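Long-range contact in phytoene synthase (Enterococcus hirae, PDB 5IYS), which binds farnesyl thiodiphosphate and magnesium ions and probably joins two farnesyl diphosphates head to head into a C30 carotenoid precursor: residues 147-158 and 227-238. Sequence-based numbering, arbitrary orientation.
Sequences LTERPADIVVPA and SFEMFPLITEDC
In the all-helical fold of the squalene/phytoene synthase family, the loop leading into helix 155-172 packs against the connection between helices 207-227 and 236-258, Ile154 meeting Met230, Leu233 and Ile234 while Leu147 and Thr148 bond to the backbone beyond. The polar end is a two-way exchange. Thr235 N donates to Leu147 O at 2.8 Å in a nearly straight bond (161° at the hydrogen), and Thr235 OG1 adds only a weak supplement to the same oxygen. In return the hydroxyl of Thr148, turned anti to its own nitrogen (chi1 -174°), donates a hydrogen bond to Leu233 O; OG1 lies 2.7 Å from that oxygen, but well above the carbonyl plane. Threonine suits position 148 because its short hydroxyl reaches this carbonyl directly. Water 1 also donates to Leu233 O and accepts from Glu149 N, so solvent bridges the outer edge.

Next to these bonds lies an apolar patch. The branched Ile154, at the N-cap position of helix 155-172, spreads two arms: CG2 lies 3.6 Å from Leu233 CD1, the two side chains running past each other in opposite senses, while CD1 meets Ile234 CD1 at 3.8 Å, those chains crossing at about a right angle. In the helix's first turn, proline's missing N-H costs no helix bond; Pro157 CB lies 3.6 Å from Ser227 O, and CG 3.9 Å from Met230 CB. Met230's chi1 (69°) and extended chi2 bring SD to 4.2 Å from Ala158 N, and the bend at chi3 turns CE toward Pro157 O. The small side chain of Ala158 points away from Met230's segment and touches bound farnesyl thiodiphosphate, so Met230 packs behind the pocket at this one point. Leu161 also touches Met230. Back at the Leu147 end, Leu147 CD2 rests 3.8 Å from Cys238 CB.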
loop_
_atom_site.group_PDB
_atom_site.type_symbol
_atom_site.label_atom_id
_atom_site.label_comp_id
_atom_site.label_asym_id
_atom_site.label_seq_id
_atom_site.Cartn_x
_atom_site.Cartn_y
_atom_site.Cartn_z
ATOM N N LEU A 147 -11.538 -10.190 -3.270
ATOM C CA LEU A 147 -10.578 -11.275 -3.074
ATOM C C LEU A 147 -11.114 -12.460 -2.285
ATOM O O LEU A 147 -10.462 -13.490 -2.197
ATOM C CB LEU A 147 -9.321 -10.715 -2.382
ATOM C CG LEU A 147 -8.605 -9.536 -3.058
ATOM C CD1 LEU A 147 -7.462 -9.067 -2.163
ATOM C CD2 LEU A 147 -8.066 -10.017 -4.407
ATOM N N THR A 148 -12.236 -12.283 -1.599
ATOM C CA THR A 148 -12.735 -13.312 -0.705
ATOM C C THR A 148 -14.258 -13.221 -0.724
ATOM O O THR A 148 -14.799 -12.130 -0.889
ATOM C CB THR A 148 -12.160 -13.172 0.756
ATOM O OG1 THR A 148 -12.582 -14.290 1.552
ATOM C CG2 THR A 148 -12.630 -11.915 1.438
ATOM N N GLU A 149 -14.924 -14.337 -0.426
ATOM C CA GLU A 149 -16.375 -14.385 -0.347
ATOM C C GLU A 149 -16.897 -13.556 0.819
ATOM O O GLU A 149 -17.896 -12.868 0.678
ATOM C CB GLU A 149 -16.908 -15.831 -0.296
ATOM C CG GLU A 149 -16.401 -16.703 0.875
ATOM C CD GLU A 149 -16.746 -18.209 0.742
ATOM O OE1 GLU A 149 -17.806 -18.635 1.255
ATOM O OE2 GLU A 149 -15.944 -18.990 0.169
ATOM N N ARG A 150 -16.211 -13.565 1.956
ATOM C CA ARG A 150 -16.664 -12.725 3.073
ATOM C C ARG A 150 -15.489 -11.978 3.657
ATOM O O ARG A 150 -14.715 -12.538 4.432
ATOM C CB ARG A 150 -17.339 -13.525 4.197
ATOM C CG ARG A 150 -17.944 -12.596 5.279
ATOM C CD ARG A 150 -19.083 -13.269 6.052
ATOM N NE ARG A 150 -19.560 -12.479 7.185
ATOM C CZ ARG A 150 -18.955 -12.432 8.365
ATOM N NH1 ARG A 150 -17.808 -13.080 8.529
ATOM N NH2 ARG A 150 -19.452 -11.685 9.349
ATOM N N PRO A 151 -15.332 -10.709 3.251
ATOM C CA PRO A 151 -14.278 -9.887 3.816
ATOM C C PRO A 151 -14.182 -9.864 5.341
ATOM O O PRO A 151 -13.073 -9.800 5.875
ATOM C CB PRO A 151 -14.561 -8.493 3.237
ATOM C CG PRO A 151 -15.380 -8.762 2.007
ATOM C CD PRO A 151 -16.206 -9.958 2.331
ATOM N N ALA A 152 -15.315 -9.858 6.042
ATOM C CA ALA A 152 -15.285 -9.830 7.510
ATOM C C ALA A 152 -14.455 -10.946 8.145
ATOM O O ALA A 152 -13.780 -10.712 9.157
ATOM C CB ALA A 152 -16.691 -9.791 8.116
ATOM N N ASP A 153 -14.350 -12.074 7.451
ATOM C CA ASP A 153 -13.589 -13.238 7.945
ATOM C C ASP A 153 -12.107 -12.930 8.157
ATOM O O ASP A 153 -11.436 -13.532 8.997
ATOM C CB ASP A 153 -13.708 -14.430 6.987
ATOM C CG ASP A 153 -15.088 -15.059 7.018
ATOM O OD1 ASP A 153 -15.904 -14.635 7.858
ATOM O OD2 ASP A 153 -15.384 -15.904 6.141
ATOM N N ILE A 154 -11.550 -12.051 7.332
ATOM C CA ILE A 154 -10.106 -11.887 7.357
ATOM C C ILE A 154 -9.665 -10.432 7.375
ATOM O O ILE A 154 -8.645 -10.076 6.788
ATOM C CB ILE A 154 -9.445 -12.606 6.153
ATOM C CG1 ILE A 154 -10.187 -12.287 4.853
ATOM C CG2 ILE A 154 -9.402 -14.138 6.374
ATOM C CD1 ILE A 154 -9.432 -12.742 3.564
ATOM N N VAL A 155 -10.414 -9.572 8.054
ATOM C CA VAL A 155 -9.991 -8.174 8.115
ATOM C C VAL A 155 -8.660 -8.045 8.856
ATOM O O VAL A 155 -7.851 -7.173 8.544
ATOM C CB VAL A 155 -11.019 -7.264 8.854
ATOM C CG1 VAL A 155 -12.337 -7.173 8.069
ATOM C CG2 VAL A 155 -11.249 -7.785 10.287
ATOM N N VAL A 156 -8.468 -8.846 9.895
ATOM C CA VAL A 156 -7.265 -8.733 10.717
ATOM C C VAL A 156 -5.971 -8.996 9.923
ATOM O O VAL A 156 -5.051 -8.176 9.933
ATOM C CB VAL A 156 -7.382 -9.616 11.991
ATOM C CG1 VAL A 156 -6.029 -9.714 12.690
ATOM C CG2 VAL A 156 -8.422 -8.995 12.944
ATOM N N PRO A 157 -5.889 -10.140 9.235
ATOM C CA PRO A 157 -4.691 -10.369 8.439
ATOM C C PRO A 157 -4.557 -9.434 7.248
ATOM O O PRO A 157 -3.449 -9.129 6.847
ATOM C CB PRO A 157 -4.833 -11.822 7.969
ATOM C CG PRO A 157 -6.256 -12.203 8.215
ATOM C CD PRO A 157 -6.646 -11.381 9.453
ATOM N N ALA A 158 -5.669 -8.945 6.714
ATOM C CA ALA A 158 -5.601 -8.004 5.614
ATOM C C ALA A 158 -4.953 -6.727 6.098
ATOM O O ALA A 158 -4.081 -6.165 5.437
ATOM C CB ALA A 158 -6.978 -7.724 5.083
ATOM N N SER A 227 0.043 -12.221 7.968
ATOM C CA SER A 227 -1.062 -11.887 7.062
ATOM C C SER A 227 -1.369 -13.044 6.123
ATOM O O SER A 227 -2.494 -13.147 5.620
ATOM C CB SER A 227 -0.751 -10.620 6.235
ATOM O OG SER A 227 0.196 -10.902 5.201
ATOM N N PHE A 228 -0.359 -13.866 5.849
ATOM C CA PHE A 228 -0.504 -15.012 4.942
ATOM C C PHE A 228 -1.462 -16.085 5.486
ATOM O O PHE A 228 -1.957 -16.920 4.731
ATOM C CB PHE A 228 0.858 -15.656 4.619
ATOM C CG PHE A 228 1.836 -14.739 3.915
ATOM C CD1 PHE A 228 1.422 -13.532 3.357
ATOM C CD2 PHE A 228 3.196 -15.064 3.874
ATOM C CE1 PHE A 228 2.305 -12.733 2.636
ATOM C CE2 PHE A 228 4.102 -14.264 3.172
ATOM C CZ PHE A 228 3.663 -13.080 2.579
ATOM N N GLU A 229 -1.859 -15.957 6.747
ATOM C CA GLU A 229 -2.912 -16.792 7.303
ATOM C C GLU A 229 -4.248 -16.677 6.555
ATOM O O GLU A 229 -5.051 -17.623 6.535
ATOM C CB GLU A 229 -3.121 -16.363 8.746
ATOM C CG GLU A 229 -4.200 -17.101 9.483
ATOM C CD GLU A 229 -4.275 -16.624 10.933
ATOM O OE1 GLU A 229 -3.223 -16.651 11.618
ATOM O OE2 GLU A 229 -5.373 -16.190 11.353
ATOM N N MET A 230 -4.459 -15.554 5.865
ATOM C CA MET A 230 -5.707 -15.397 5.111
ATOM C C MET A 230 -5.802 -16.267 3.866
ATOM O O MET A 230 -6.887 -16.427 3.323
ATOM C CB MET A 230 -5.954 -13.934 4.743
ATOM C CG MET A 230 -4.998 -13.394 3.729
ATOM S SD MET A 230 -5.303 -11.610 3.504
ATOM C CE MET A 230 -3.602 -11.078 3.490
ATOM N N PHE A 231 -4.703 -16.861 3.403
ATOM C CA PHE A 231 -4.761 -17.475 2.061
ATOM C C PHE A 231 -5.854 -18.507 1.812
ATOM O O PHE A 231 -6.481 -18.529 0.738
ATOM C CB PHE A 231 -3.383 -17.948 1.569
ATOM C CG PHE A 231 -2.467 -16.808 1.162
ATOM C CD1 PHE A 231 -2.919 -15.808 0.316
ATOM C CD2 PHE A 231 -1.166 -16.729 1.643
ATOM C CE1 PHE A 231 -2.087 -14.747 -0.049
ATOM C CE2 PHE A 231 -0.313 -15.694 1.256
ATOM C CZ PHE A 231 -0.797 -14.672 0.473
ATOM N N PRO A 232 -6.105 -19.393 2.802
ATOM C CA PRO A 232 -7.107 -20.414 2.542
ATOM C C PRO A 232 -8.499 -19.860 2.266
ATOM O O PRO A 232 -9.330 -20.569 1.682
ATOM C CB PRO A 232 -7.092 -21.271 3.822
ATOM C CG PRO A 232 -5.657 -21.118 4.341
ATOM C CD PRO A 232 -5.265 -19.687 3.972
ATOM N N LEU A 233 -8.755 -18.608 2.650
ATOM C CA LEU A 233 -10.069 -17.999 2.468
ATOM C C LEU A 233 -10.052 -17.011 1.294
ATOM O O LEU A 233 -11.068 -16.416 0.947
ATOM C CB LEU A 233 -10.447 -17.193 3.710
ATOM C CG LEU A 233 -10.692 -18.087 4.933
ATOM C CD1 LEU A 233 -11.106 -17.303 6.180
ATOM C CD2 LEU A 233 -11.702 -19.151 4.549
ATOM N N ILE A 234 -8.871 -16.766 0.763
ATOM C CA ILE A 234 -8.782 -16.012 -0.485
ATOM C C ILE A 234 -9.284 -16.849 -1.651
ATOM O O ILE A 234 -8.941 -18.032 -1.778
ATOM C CB ILE A 234 -7.362 -15.561 -0.725
ATOM C CG1 ILE A 234 -6.900 -14.679 0.437
ATOM C CG2 ILE A 234 -7.235 -14.821 -2.091
ATOM C CD1 ILE A 234 -7.474 -13.276 0.385
ATOM N N THR A 235 -10.115 -16.241 -2.490
ATOM C CA THR A 235 -10.569 -16.962 -3.689
ATOM C C THR A 235 -9.394 -17.513 -4.514
ATOM O O THR A 235 -8.359 -16.867 -4.652
ATOM C CB THR A 235 -11.446 -16.059 -4.562
ATOM O OG1 THR A 235 -12.525 -15.574 -3.768
ATOM C CG2 THR A 235 -12.026 -16.849 -5.733
ATOM N N GLU A 236 -9.489 -18.772 -4.921
ATOM C CA GLU A 236 -8.333 -19.473 -5.489
ATOM C C GLU A 236 -7.677 -18.689 -6.632
ATOM O O GLU A 236 -6.466 -18.406 -6.589
ATOM C CB GLU A 236 -8.714 -20.855 -6.008
ATOM C CG GLU A 236 -7.520 -21.559 -6.639
ATOM C CD GLU A 236 -7.879 -22.939 -7.150
ATOM O OE1 GLU A 236 -8.779 -23.561 -6.539
ATOM O OE2 GLU A 236 -7.329 -23.358 -8.198
ATOM N N ASP A 237 -8.495 -18.225 -7.565
ATOM C CA ASP A 237 -7.982 -17.414 -8.699
ATOM C C ASP A 237 -7.403 -16.033 -8.366
ATOM O O ASP A 237 -6.841 -15.351 -9.246
ATOM C CB ASP A 237 -9.011 -17.332 -9.840
ATOM C CG ASP A 237 -10.251 -16.494 -9.512
ATOM O OD1 ASP A 237 -10.320 -15.724 -8.524
ATOM O OD2 ASP A 237 -11.171 -16.519 -10.356
ATOM N N CYS A 238 -7.476 -15.647 -7.087
ATOM C CA CYS A 238 -6.902 -14.378 -6.608
ATOM C C CYS A 238 -5.617 -14.563 -5.817
ATOM O O CYS A 238 -4.963 -13.595 -5.437
ATOM C CB CYS A 238 -7.906 -13.601 -5.752
ATOM S SG CYS A 238 -9.390 -13.098 -6.669
HETATM O O HOH W 1 -13.492 -16.955 -0.453
#